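Local coordinates for glycosyl hydrolase family 62 protein (Coprinopsis cinerea, PDB 5B6T) that probably hydrolyses terminal alpha-L-arabinofuranosyl side chains from arabinoxylan, as an alpha-L-arabinofuranosidase of glycoside hydrolase family 62, at residues I202-H212 against R224-W235; E213-F223 against T260-L268. All coordinates share one frame; numbering follows the deposited sequence.

Contact 1. Residues I202-H212 against R224-W235; sequences IDGSNEYLLLH and RSWTSTSIAGPW
With CG turned anti to its carbonyl carbon (chi1 -62°), Tyr208 lays its ring beneath Ile231, whose own CG1, also anti to the carbonyl carbon, comes down over one face. Ile231 CG1 stands 3.5 Å from the centroid of the Tyr208 ring, a CH-pi contact displaced toward the rim on the CE2 side, where Ile231 CD1 also touches. Leu210 sends CG anti to its backbone N (chi1 170°), which carries CD2 alongside the indole of Trp226, at 3.7 Å from Trp226 CE3. Its CB faces the second indole, that of Trp235, which crosses Leu210 at about a right angle and receives Leu210 CB 3.7 Å from the centroid of its six-membered ring. The opposite face of Trp235 is covered by Ser228 CB and Gly233 CA, so the ring sits between Leu210 on one side and, on the other, the end of strand 224-228 and the turn before the tryptophan. Further along, His212 CB leans on Trp226 CZ3, and CZ2 of the same six-membered ring lies over the centre of the Arg224 guanidinium, which is held beyond the pair by Asp240 and the carbonyl of Arg192. Met185 of strand 182-186 touches Leu210 and both tryptophans.

Three hydrogen-bonded pairs fix the register beneath these side chains. Tyr208 N meets Ser228 O at 2.8 Å, Leu210 N reaches Trp226 O at 2.9 Å with an almost straight N-H...O angle of 170°, and His212 pairs with Arg224. Between them, Leu209 and Leu211 face the other way, Leu211 CD2 resting on Ser225 CB at 3.7 Å. Neighbouring strands of an antiparallel beta hairpin are joined here, within one blade of the five-bladed beta-propeller on which family 62 enzymes are built.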
loop_
_atom_site.group_PDB
_atom_site.type_symbol
_atom_site.label_atom_id
_atom_site.label_comp_id
_atom_site.label_asym_id
_atom_site.label_seq_id
_atom_site.Cartn_x
_atom_site.Cartn_y
_atom_site.Cartn_z
ATOM N N ILE A 202 -11.861 -0.050 10.946
ATOM C CA ILE A 202 -13.066 -0.693 10.377
ATOM C C ILE A 202 -14.272 0.104 10.849
ATOM O O ILE A 202 -14.624 0.033 12.029
ATOM C CB ILE A 202 -13.188 -2.175 10.785
ATOM C CG1 ILE A 202 -11.942 -2.961 10.387
ATOM C CG2 ILE A 202 -14.418 -2.800 10.149
ATOM C CD1 ILE A 202 -11.826 -4.342 11.028
ATOM N N ASP A 203 -14.913 0.833 9.925
ATOM C CA ASP A 203 -16.108 1.613 10.283
ATOM C C ASP A 203 -17.179 0.755 10.946
ATOM O O ASP A 203 -17.375 -0.404 10.561
ATOM C CB ASP A 203 -16.736 2.277 9.063
ATOM C CG ASP A 203 -15.964 3.486 8.568
ATOM O OD1 ASP A 203 -15.140 4.040 9.332
ATOM O OD2 ASP A 203 -16.248 3.884 7.423
ATOM N N GLY A 204 -17.836 1.336 11.958
ATOM C CA GLY A 204 -18.931 0.685 12.682
ATOM C C GLY A 204 -18.498 -0.298 13.772
ATOM O O GLY A 204 -19.342 -0.956 14.374
ATOM N N SER A 205 -17.194 -0.403 14.012
ATOM C CA SER A 205 -16.634 -1.295 15.014
ATOM C C SER A 205 -15.557 -0.515 15.745
ATOM O O SER A 205 -15.114 0.531 15.286
ATOM C CB SER A 205 -15.990 -2.504 14.328
ATOM O OG SER A 205 -14.747 -2.096 13.742
ATOM N N ASN A 206 -15.108 -1.038 16.873
ATOM C CA ASN A 206 -13.952 -0.505 17.566
ATOM C C ASN A 206 -12.772 -1.405 17.253
ATOM O O ASN A 206 -12.066 -1.866 18.143
ATOM C CB ASN A 206 -14.197 -0.424 19.076
ATOM C CG ASN A 206 -15.269 0.597 19.445
ATOM O OD1 ASN A 206 -16.200 0.292 20.211
ATOM N ND2 ASN A 206 -15.152 1.803 18.911
ATOM N N GLU A 207 -12.591 -1.676 15.973
ATOM C CA GLU A 207 -11.531 -2.579 15.525
ATOM C C GLU A 207 -10.759 -2.013 14.346
ATOM O O GLU A 207 -11.262 -1.176 13.583
ATOM C CB GLU A 207 -12.104 -3.910 15.088
ATOM C CG GLU A 207 -12.536 -4.817 16.221
ATOM C CD GLU A 207 -13.178 -6.064 15.663
ATOM O OE1 GLU A 207 -14.211 -5.912 14.969
ATOM O OE2 GLU A 207 -12.640 -7.171 15.873
ATOM N N TYR A 208 -9.566 -2.578 14.174
ATOM C CA TYR A 208 -8.648 -2.280 13.086
ATOM C C TYR A 208 -8.335 -3.547 12.310
ATOM O O TYR A 208 -8.371 -4.663 12.859
ATOM C CB TYR A 208 -7.368 -1.651 13.638
ATOM C CG TYR A 208 -7.666 -0.342 14.334
ATOM C CD1 TYR A 208 -8.063 -0.328 15.660
ATOM C CD2 TYR A 208 -7.629 0.874 13.650
ATOM C CE1 TYR A 208 -8.380 0.852 16.308
ATOM C CE2 TYR A 208 -7.953 2.065 14.284
ATOM C CZ TYR A 208 -8.340 2.045 15.613
ATOM O OH TYR A 208 -8.679 3.217 16.255
ATOM N N LEU A 209 -8.038 -3.364 11.034
ATOM C CA LEU A 209 -7.664 -4.447 10.098
ATOM C C LEU A 209 -6.191 -4.270 9.680
ATOM O O LEU A 209 -5.812 -3.204 9.239
ATOM C CB LEU A 209 -8.549 -4.372 8.865
ATOM C CG LEU A 209 -8.284 -5.383 7.754
ATOM C CD1 LEU A 209 -8.529 -6.826 8.169
ATOM C CD2 LEU A 209 -9.110 -5.044 6.530
ATOM N N LEU A 210 -5.395 -5.339 9.820
ATOM C CA LEU A 210 -4.016 -5.393 9.298
ATOM C C LEU A 210 -3.978 -6.383 8.133
ATOM O O LEU A 210 -4.408 -7.524 8.276
ATOM C CB LEU A 210 -3.058 -5.898 10.382
ATOM C CG LEU A 210 -1.633 -6.247 9.946
ATOM C CD1 LEU A 210 -0.872 -5.025 9.477
ATOM C CD2 LEU A 210 -0.909 -6.924 11.112
ATOM N N LEU A 211 -3.484 -5.923 6.980
ATOM C CA LEU A 211 -3.167 -6.779 5.847
ATOM C C LEU A 211 -1.673 -6.776 5.676
ATOM O O LEU A 211 -1.012 -5.786 5.964
ATOM C CB LEU A 211 -3.797 -6.252 4.545
ATOM C CG LEU A 211 -5.285 -5.911 4.627
ATOM C CD1 LEU A 211 -5.787 -5.305 3.316
ATOM C CD2 LEU A 211 -6.129 -7.120 5.068
ATOM N N HIS A 212 -1.117 -7.887 5.212
ATOM C CA HIS A 212 0.333 -7.925 5.007
ATOM C C HIS A 212 0.609 -8.959 3.915
ATOM O O HIS A 212 -0.004 -10.021 3.908
ATOM C CB HIS A 212 1.032 -8.329 6.329
ATOM C CG HIS A 212 2.451 -7.923 6.447
ATOM N ND1 HIS A 212 3.476 -8.479 5.705
ATOM C CD2 HIS A 212 3.038 -7.029 7.279
ATOM C CE1 HIS A 212 4.620 -7.911 6.050
ATOM N NE2 HIS A 212 4.385 -7.055 7.020
ATOM N N ARG A 224 -2.287 -11.903 3.919
ATOM C CA ARG A 224 -2.823 -12.354 5.196
ATOM C C ARG A 224 -3.497 -11.210 5.894
ATOM O O ARG A 224 -3.196 -10.054 5.619
ATOM C CB ARG A 224 -1.696 -12.925 6.057
ATOM C CG ARG A 224 -0.991 -14.113 5.397
ATOM C CD ARG A 224 0.208 -14.614 6.171
ATOM N NE ARG A 224 -0.154 -15.232 7.444
ATOM C CZ ARG A 224 0.629 -15.256 8.530
ATOM N NH1 ARG A 224 1.848 -14.708 8.505
ATOM N NH2 ARG A 224 0.198 -15.832 9.644
ATOM N N SER A 225 -4.401 -11.530 6.822
ATOM C CA SER A 225 -5.159 -10.504 7.542
ATOM C C SER A 225 -5.352 -10.856 9.002
ATOM O O SER A 225 -5.465 -12.043 9.370
ATOM C CB SER A 225 -6.528 -10.290 6.895
ATOM O OG SER A 225 -7.290 -11.506 6.831
ATOM N N TRP A 226 -5.428 -9.790 9.797
ATOM C CA TRP A 226 -5.623 -9.853 11.244
ATOM C C TRP A 226 -6.502 -8.700 11.652
ATOM O O TRP A 226 -6.590 -7.690 10.943
ATOM C CB TRP A 226 -4.293 -9.694 11.993
ATOM C CG TRP A 226 -3.248 -10.703 11.756
ATOM C CD1 TRP A 226 -2.914 -11.742 12.584
ATOM C CD2 TRP A 226 -2.328 -10.773 10.664
ATOM N NE1 TRP A 226 -1.865 -12.446 12.085
ATOM C CE2 TRP A 226 -1.491 -11.889 10.893
ATOM C CE3 TRP A 226 -2.127 -10.013 9.508
ATOM C CZ2 TRP A 226 -0.478 -12.266 10.000
ATOM C CZ3 TRP A 226 -1.111 -10.392 8.643
ATOM C CH2 TRP A 226 -0.302 -11.479 8.909
ATOM N N THR A 227 -7.094 -8.812 12.842
ATOM C CA THR A 227 -7.799 -7.668 13.448
ATOM C C THR A 227 -7.374 -7.455 14.887
ATOM O O THR A 227 -6.832 -8.369 15.536
ATOM C CB THR A 227 -9.331 -7.835 13.440
ATOM O OG1 THR A 227 -9.674 -8.996 14.225
ATOM C CG2 THR A 227 -9.855 -8.012 12.015
ATOM N N SER A 228 -7.642 -6.252 15.388
ATOM C CA SER A 228 -7.298 -5.872 16.744
ATOM C C SER A 228 -8.201 -4.748 17.205
ATOM O O SER A 228 -8.710 -3.982 16.391
ATOM C CB SER A 228 -5.858 -5.387 16.855
ATOM O OG SER A 228 -5.504 -5.044 18.199
ATOM N N THR A 229 -8.390 -4.610 18.512
ATOM C CA THR A 229 -9.088 -3.437 19.029
ATOM C C THR A 229 -8.188 -2.202 19.066
ATOM O O THR A 229 -8.673 -1.098 19.298
ATOM C CB THR A 229 -9.639 -3.691 20.449
ATOM O OG1 THR A 229 -8.582 -4.012 21.317
ATOM C CG2 THR A 229 -10.577 -4.814 20.416
ATOM N N SER A 230 -6.878 -2.361 18.906
ATOM C CA SER A 230 -5.960 -1.217 18.898
ATOM C C SER A 230 -5.010 -1.281 17.716
ATOM O O SER A 230 -4.582 -2.355 17.280
ATOM C CB SER A 230 -5.123 -1.244 20.178
ATOM O OG SER A 230 -4.110 -0.245 20.183
ATOM N N ILE A 231 -4.608 -0.115 17.251
ATOM C CA ILE A 231 -3.569 -0.030 16.233
ATOM C C ILE A 231 -2.260 -0.654 16.752
ATOM O O ILE A 231 -1.467 -1.191 15.963
ATOM C CB ILE A 231 -3.375 1.442 15.780
ATOM C CG1 ILE A 231 -4.665 2.006 15.139
ATOM C CG2 ILE A 231 -2.199 1.531 14.816
ATOM C CD1 ILE A 231 -4.702 3.521 15.006
ATOM N N ALA A 232 -2.032 -0.583 18.060
ATOM C CA ALA A 232 -0.847 -1.155 18.692
ATOM C C ALA A 232 -0.929 -2.658 18.929
ATOM O O ALA A 232 0.013 -3.245 19.443
ATOM C CB ALA A 232 -0.565 -0.438 20.008
ATOM N N GLY A 233 -2.017 -3.303 18.507
ATOM C CA GLY A 233 -2.164 -4.735 18.681
ATOM C C GLY A 233 -2.670 -5.033 20.079
ATOM O O GLY A 233 -3.105 -4.137 20.800
ATOM N N PRO A 234 -2.664 -6.314 20.473
ATOM C CA PRO A 234 -2.192 -7.491 19.778
ATOM C C PRO A 234 -3.117 -7.841 18.598
ATOM O O PRO A 234 -4.312 -7.561 18.636
ATOM C CB PRO A 234 -2.252 -8.562 20.877
ATOM C CG PRO A 234 -3.407 -8.165 21.713
ATOM C CD PRO A 234 -3.471 -6.656 21.662
ATOM N N TRP A 235 -2.549 -8.456 17.575
ATOM C CA TRP A 235 -3.281 -8.815 16.360
ATOM C C TRP A 235 -3.752 -10.257 16.417
ATOM O O TRP A 235 -2.970 -11.157 16.746
ATOM C CB TRP A 235 -2.370 -8.603 15.124
ATOM C CG TRP A 235 -2.066 -7.152 14.938
ATOM C CD1 TRP A 235 -0.937 -6.475 15.324
ATOM C CD2 TRP A 235 -2.948 -6.165 14.383
ATOM N NE1 TRP A 235 -1.070 -5.144 15.033
ATOM C CE2 TRP A 235 -2.285 -4.924 14.436
ATOM C CE3 TRP A 235 -4.222 -6.216 13.846
ATOM C CZ2 TRP A 235 -2.886 -3.741 13.996
ATOM C CZ3 TRP A 235 -4.812 -5.061 13.378
ATOM C CH2 TRP A 235 -4.150 -3.827 13.453
HETATM O O HOH W 1 -10.714 0.622 19.413
#

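Contact 2. Residues E213-F223 against T260-L268; sequences EAIGSDGRRWF and TRDISHGEL. With CA (calcium ion), chain D.
Arg261 CB lies over one face of the Arg220 guanidinium, and water 3 links Arg220 NE to Arg261 NH1. Next, Asp262 divides its carboxylate between two neighbours: OD2 offers its syn lone pair to Arg220 NH1 in a 2.8 Å salt bridge, while OD1 takes the backbone N-H of Arg221 on its anti side at 2.8 Å, almost straight at 171°. A bend at chi2 (-68°) folds Arg220 back to this acid, and Pro293 O holds its NH2. Ile263 N then bonds to Arg221 O at 3.0 Å, from above the carbonyl plane. Ser264 OG gives its proton to Glu213 OE2 at 2.7 Å, and Arg221 NH1 reaches that oxygen from the opposite face of the carboxylate at 2.8 Å. His265 contributes its backbone N to Glu213 OE1 at 2.9 Å, also from above the plane, with the Phe223 ring edge beside it; its imidazole turns elsewhere and binds calcium through NE2 at 2.2 Å, five waters completing the shell, a site probably at the propeller centre as in other family 62 enzymes. An alanine in place of Glu213 would probably leave Ser264 OG and His265 N without these acceptors, and Arg221 with one carboxylate fewer to pair with. Three donors thus hold the buried carboxylate and fasten the backbone at the metal-binding histidine, while Arg221, also paired with Glu195, links the two acids.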
loop_
_atom_site.group_PDB
_atom_site.type_symbol
_atom_site.label_atom_id
_atom_site.label_comp_id
_atom_site.label_asym_id
_atom_site.label_seq_id
_atom_site.Cartn_x
_atom_site.Cartn_y
_atom_site.Cartn_z
ATOM N N GLU A 213 1.518 -8.616 3.004
ATOM C CA GLU A 213 1.910 -9.505 1.911
ATOM C C GLU A 213 2.850 -10.617 2.378
ATOM O O GLU A 213 3.683 -10.406 3.284
ATOM C CB GLU A 213 2.578 -8.725 0.780
ATOM C CG GLU A 213 2.645 -9.495 -0.519
ATOM C CD GLU A 213 3.166 -8.686 -1.698
ATOM O OE1 GLU A 213 3.080 -7.430 -1.678
ATOM O OE2 GLU A 213 3.616 -9.346 -2.683
ATOM N N ALA A 214 2.684 -11.782 1.756
ATOM C CA ALA A 214 3.473 -12.968 2.025
ATOM C C ALA A 214 3.825 -13.609 0.689
ATOM O O ALA A 214 3.225 -13.327 -0.336
ATOM C CB ALA A 214 2.659 -13.950 2.862
ATOM N N ILE A 215 4.837 -14.467 0.721
ATOM C CA ILE A 215 5.247 -15.269 -0.409
ATOM C C ILE A 215 4.922 -16.706 -0.023
ATOM O O ILE A 215 5.525 -17.253 0.912
ATOM C CB ILE A 215 6.758 -15.131 -0.678
ATOM C CG1 ILE A 215 7.158 -13.661 -0.885
ATOM C CG2 ILE A 215 7.198 -16.000 -1.840
ATOM C CD1 ILE A 215 8.647 -13.456 -0.962
ATOM N N GLY A 216 3.963 -17.307 -0.713
ATOM C CA GLY A 216 3.411 -18.598 -0.320
ATOM C C GLY A 216 4.270 -19.793 -0.692
ATOM O O GLY A 216 5.366 -19.652 -1.310
ATOM N N SER A 217 3.751 -20.968 -0.319
ATOM C CA SER A 217 4.441 -22.241 -0.563
ATOM C C SER A 217 4.646 -22.532 -2.050
ATOM O O SER A 217 5.542 -23.293 -2.412
ATOM C CB SER A 217 3.668 -23.393 0.083
ATOM O OG SER A 217 2.361 -23.497 -0.448
ATOM N N ASP A 218 3.813 -21.927 -2.898
ATOM C CA ASP A 218 3.970 -22.010 -4.365
ATOM C C ASP A 218 4.836 -20.894 -4.964
ATOM O O ASP A 218 4.925 -20.758 -6.173
ATOM C CB ASP A 218 2.608 -21.995 -5.045
ATOM C CG ASP A 218 1.759 -20.793 -4.622
ATOM O OD1 ASP A 218 2.270 -19.939 -3.858
ATOM O OD2 ASP A 218 0.601 -20.737 -5.048
ATOM N N GLY A 219 5.472 -20.082 -4.118
ATOM C CA GLY A 219 6.242 -18.944 -4.588
ATOM C C GLY A 219 5.440 -17.708 -4.989
ATOM O O GLY A 219 6.027 -16.705 -5.411
ATOM N N ARG A 220 4.122 -17.749 -4.845
ATOM C CA ARG A 220 3.273 -16.652 -5.314
ATOM C C ARG A 220 2.886 -15.693 -4.187
ATOM O O ARG A 220 2.721 -16.077 -3.038
ATOM C CB ARG A 220 2.011 -17.216 -5.976
ATOM C CG ARG A 220 2.266 -18.089 -7.203
ATOM C CD ARG A 220 2.798 -17.272 -8.345
ATOM N NE ARG A 220 3.125 -18.091 -9.519
ATOM C CZ ARG A 220 3.683 -17.608 -10.619
ATOM N NH1 ARG A 220 3.948 -16.305 -10.749
ATOM N NH2 ARG A 220 3.960 -18.433 -11.615
ATOM N N ARG A 221 2.707 -14.438 -4.556
ATOM C CA ARG A 221 2.329 -13.413 -3.588
ATOM C C ARG A 221 0.862 -13.575 -3.194
ATOM O O ARG A 221 -0.012 -13.941 -4.003
ATOM C CB ARG A 221 2.560 -12.008 -4.152
ATOM C CG ARG A 221 3.982 -11.737 -4.631
ATOM C CD ARG A 221 4.996 -12.130 -3.576
ATOM N NE ARG A 221 6.362 -11.759 -3.921
ATOM C CZ ARG A 221 7.002 -10.676 -3.494
ATOM N NH1 ARG A 221 6.410 -9.755 -2.728
ATOM N NH2 ARG A 221 8.288 -10.505 -3.856
ATOM N N TRP A 222 0.617 -13.261 -1.932
ATOM C CA TRP A 222 -0.723 -13.298 -1.364
ATOM C C TRP A 222 -0.794 -12.433 -0.123
ATOM O O TRP A 222 0.239 -11.987 0.370
ATOM C CB TRP A 222 -1.156 -14.736 -1.052
ATOM C CG TRP A 222 -0.380 -15.453 0.042
ATOM C CD1 TRP A 222 0.936 -15.791 0.030
ATOM C CD2 TRP A 222 -0.909 -15.920 1.288
ATOM N NE1 TRP A 222 1.254 -16.458 1.192
ATOM C CE2 TRP A 222 0.153 -16.529 1.992
ATOM C CE3 TRP A 222 -2.180 -15.893 1.876
ATOM C CZ2 TRP A 222 -0.021 -17.103 3.245
ATOM C CZ3 TRP A 222 -2.354 -16.445 3.109
ATOM C CH2 TRP A 222 -1.284 -17.061 3.787
ATOM N N PHE A 223 -2.007 -12.216 0.386
ATOM C CA PHE A 223 -2.244 -11.421 1.587
ATOM C C PHE A 223 -2.842 -12.180 2.738
ATOM O O PHE A 223 -3.786 -12.952 2.558
ATOM C CB PHE A 223 -3.141 -10.183 1.294
ATOM C CG PHE A 223 -2.375 -9.101 0.620
ATOM C CD1 PHE A 223 -2.233 -9.100 -0.782
ATOM C CD2 PHE A 223 -1.692 -8.178 1.369
ATOM C CE1 PHE A 223 -1.475 -8.127 -1.392
ATOM C CE2 PHE A 223 -0.910 -7.218 0.752
ATOM C CZ PHE A 223 -0.784 -7.213 -0.622
ATOM N N THR A 260 -3.182 -13.322 -13.646
ATOM C CA THR A 260 -2.148 -13.318 -12.632
ATOM C C THR A 260 -2.425 -14.443 -11.648
ATOM O O THR A 260 -3.583 -14.742 -11.356
ATOM C CB THR A 260 -2.099 -11.946 -11.908
ATOM O OG1 THR A 260 -1.045 -11.961 -10.937
ATOM C CG2 THR A 260 -3.431 -11.610 -11.235
ATOM N N ARG A 261 -1.353 -15.044 -11.128
ATOM C CA ARG A 261 -1.399 -15.953 -9.979
ATOM C C ARG A 261 -0.908 -15.307 -8.690
ATOM O O ARG A 261 -0.934 -15.946 -7.645
ATOM C CB ARG A 261 -0.541 -17.198 -10.255
ATOM C CG ARG A 261 -1.072 -18.063 -11.394
ATOM C CD ARG A 261 -0.269 -19.362 -11.474
ATOM N NE ARG A 261 -0.251 -19.852 -12.850
ATOM C CZ ARG A 261 0.719 -20.592 -13.397
ATOM N NH1 ARG A 261 1.781 -20.978 -12.694
ATOM N NH2 ARG A 261 0.621 -20.944 -14.673
ATOM N N ASP A 262 -0.423 -14.067 -8.809
ATOM C CA ASP A 262 0.093 -13.291 -7.698
ATOM C C ASP A 262 -0.885 -12.194 -7.360
ATOM O O ASP A 262 -1.361 -11.483 -8.270
ATOM C CB ASP A 262 1.421 -12.646 -8.082
ATOM C CG ASP A 262 2.525 -13.653 -8.283
ATOM O OD1 ASP A 262 3.207 -13.985 -7.288
ATOM O OD2 ASP A 262 2.730 -14.111 -9.454
ATOM N N ILE A 263 -1.180 -12.061 -6.055
ATOM C CA ILE A 263 -1.960 -10.939 -5.546
ATOM C C ILE A 263 -1.014 -10.190 -4.630
ATOM O O ILE A 263 -0.670 -10.675 -3.549
ATOM C CB ILE A 263 -3.242 -11.361 -4.774
ATOM C CG1 ILE A 263 -4.065 -12.356 -5.576
ATOM C CG2 ILE A 263 -4.039 -10.123 -4.423
ATOM C CD1 ILE A 263 -4.597 -11.878 -6.920
ATOM N N SER A 264 -0.535 -9.048 -5.115
ATOM C CA SER A 264 0.570 -8.352 -4.473
ATOM C C SER A 264 0.242 -6.862 -4.199
ATOM O O SER A 264 -0.794 -6.351 -4.653
ATOM C CB SER A 264 1.827 -8.602 -5.333
ATOM O OG SER A 264 3.004 -7.965 -4.871
ATOM N N HIS A 265 1.143 -6.227 -3.432
ATOM C CA HIS A 265 1.085 -4.857 -2.917
ATOM C C HIS A 265 -0.051 -4.005 -3.413
ATOM O O HIS A 265 -0.027 -3.542 -4.538
ATOM C CB HIS A 265 2.413 -4.154 -3.188
ATOM C CG HIS A 265 2.604 -2.937 -2.353
ATOM N ND1 HIS A 265 3.812 -2.585 -1.787
ATOM C CD2 HIS A 265 1.707 -2.017 -1.932
ATOM C CE1 HIS A 265 3.651 -1.484 -1.078
ATOM N NE2 HIS A 265 2.387 -1.111 -1.157
ATOM N N GLY A 266 -1.062 -3.842 -2.565
ATOM C CA GLY A 266 -2.257 -3.112 -2.920
ATOM C C GLY A 266 -2.804 -2.210 -1.826
ATOM O O GLY A 266 -2.129 -1.890 -0.831
ATOM N N GLU A 267 -4.060 -1.779 -2.020
ATOM C CA GLU A 267 -4.785 -0.931 -1.061
ATOM C C GLU A 267 -6.264 -1.148 -1.233
ATOM O O GLU A 267 -6.746 -1.321 -2.381
ATOM C CB GLU A 267 -4.487 0.568 -1.245
ATOM C CG GLU A 267 -3.500 1.141 -0.209
ATOM C CD GLU A 267 -3.347 2.636 -0.255
ATOM O OE1 GLU A 267 -4.350 3.326 -0.531
ATOM O OE2 GLU A 267 -2.208 3.134 -0.035
ATOM N N LEU A 268 -6.987 -1.088 -0.108
ATOM C CA LEU A 268 -8.441 -1.145 -0.138
ATOM C C LEU A 268 -9.020 0.226 -0.490
ATOM O O LEU A 268 -8.472 1.283 -0.133
ATOM C CB LEU A 268 -9.042 -1.581 1.212
ATOM C CG LEU A 268 -8.975 -3.074 1.592
ATOM C CD1 LEU A 268 -9.404 -3.255 3.053
ATOM C CD2 LEU A 268 -9.875 -3.920 0.693
HETATM CA CA CA D . 1.394 0.529 -0.182
HETATM O O HOH W 2 5.757 -14.586 -8.064
HETATM O O HOH W 3 2.224 -20.847 -9.692
HETATM O O HOH W 4 -1.586 -16.013 -5.021
HETATM O O HOH W 5 0.538 -0.904 1.159
HETATM O O HOH W 6 0.420 2.196 0.597
HETATM O O HOH W 7 2.962 0.853 1.115
HETATM O O HOH W 8 -0.290 0.141 -1.361
HETATM O O HOH W 9 2.207 1.874 -1.681
#

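How the contacts relate
From the N terminus, the chain runs through 202-212 and directly on into 213-223, turns at Gly216-Gly219 and returns through 224-235, so contact 1 closes the hairpin of strands 207-215 and 221-228. Contact 2 starts within that hairpin and closes a longer loop, out to 260-268; its segments alternate with those of contact 1, and the two loops cross. Contact 1 thus holds the hairpin together within one sheet, whereas contact 2 ties its turn end to the chain entering strand 266-268 of the next sheet. They meet where Phe223 CD2 packs on His212 C, and where Leu209 and Leu211 touch Leu268.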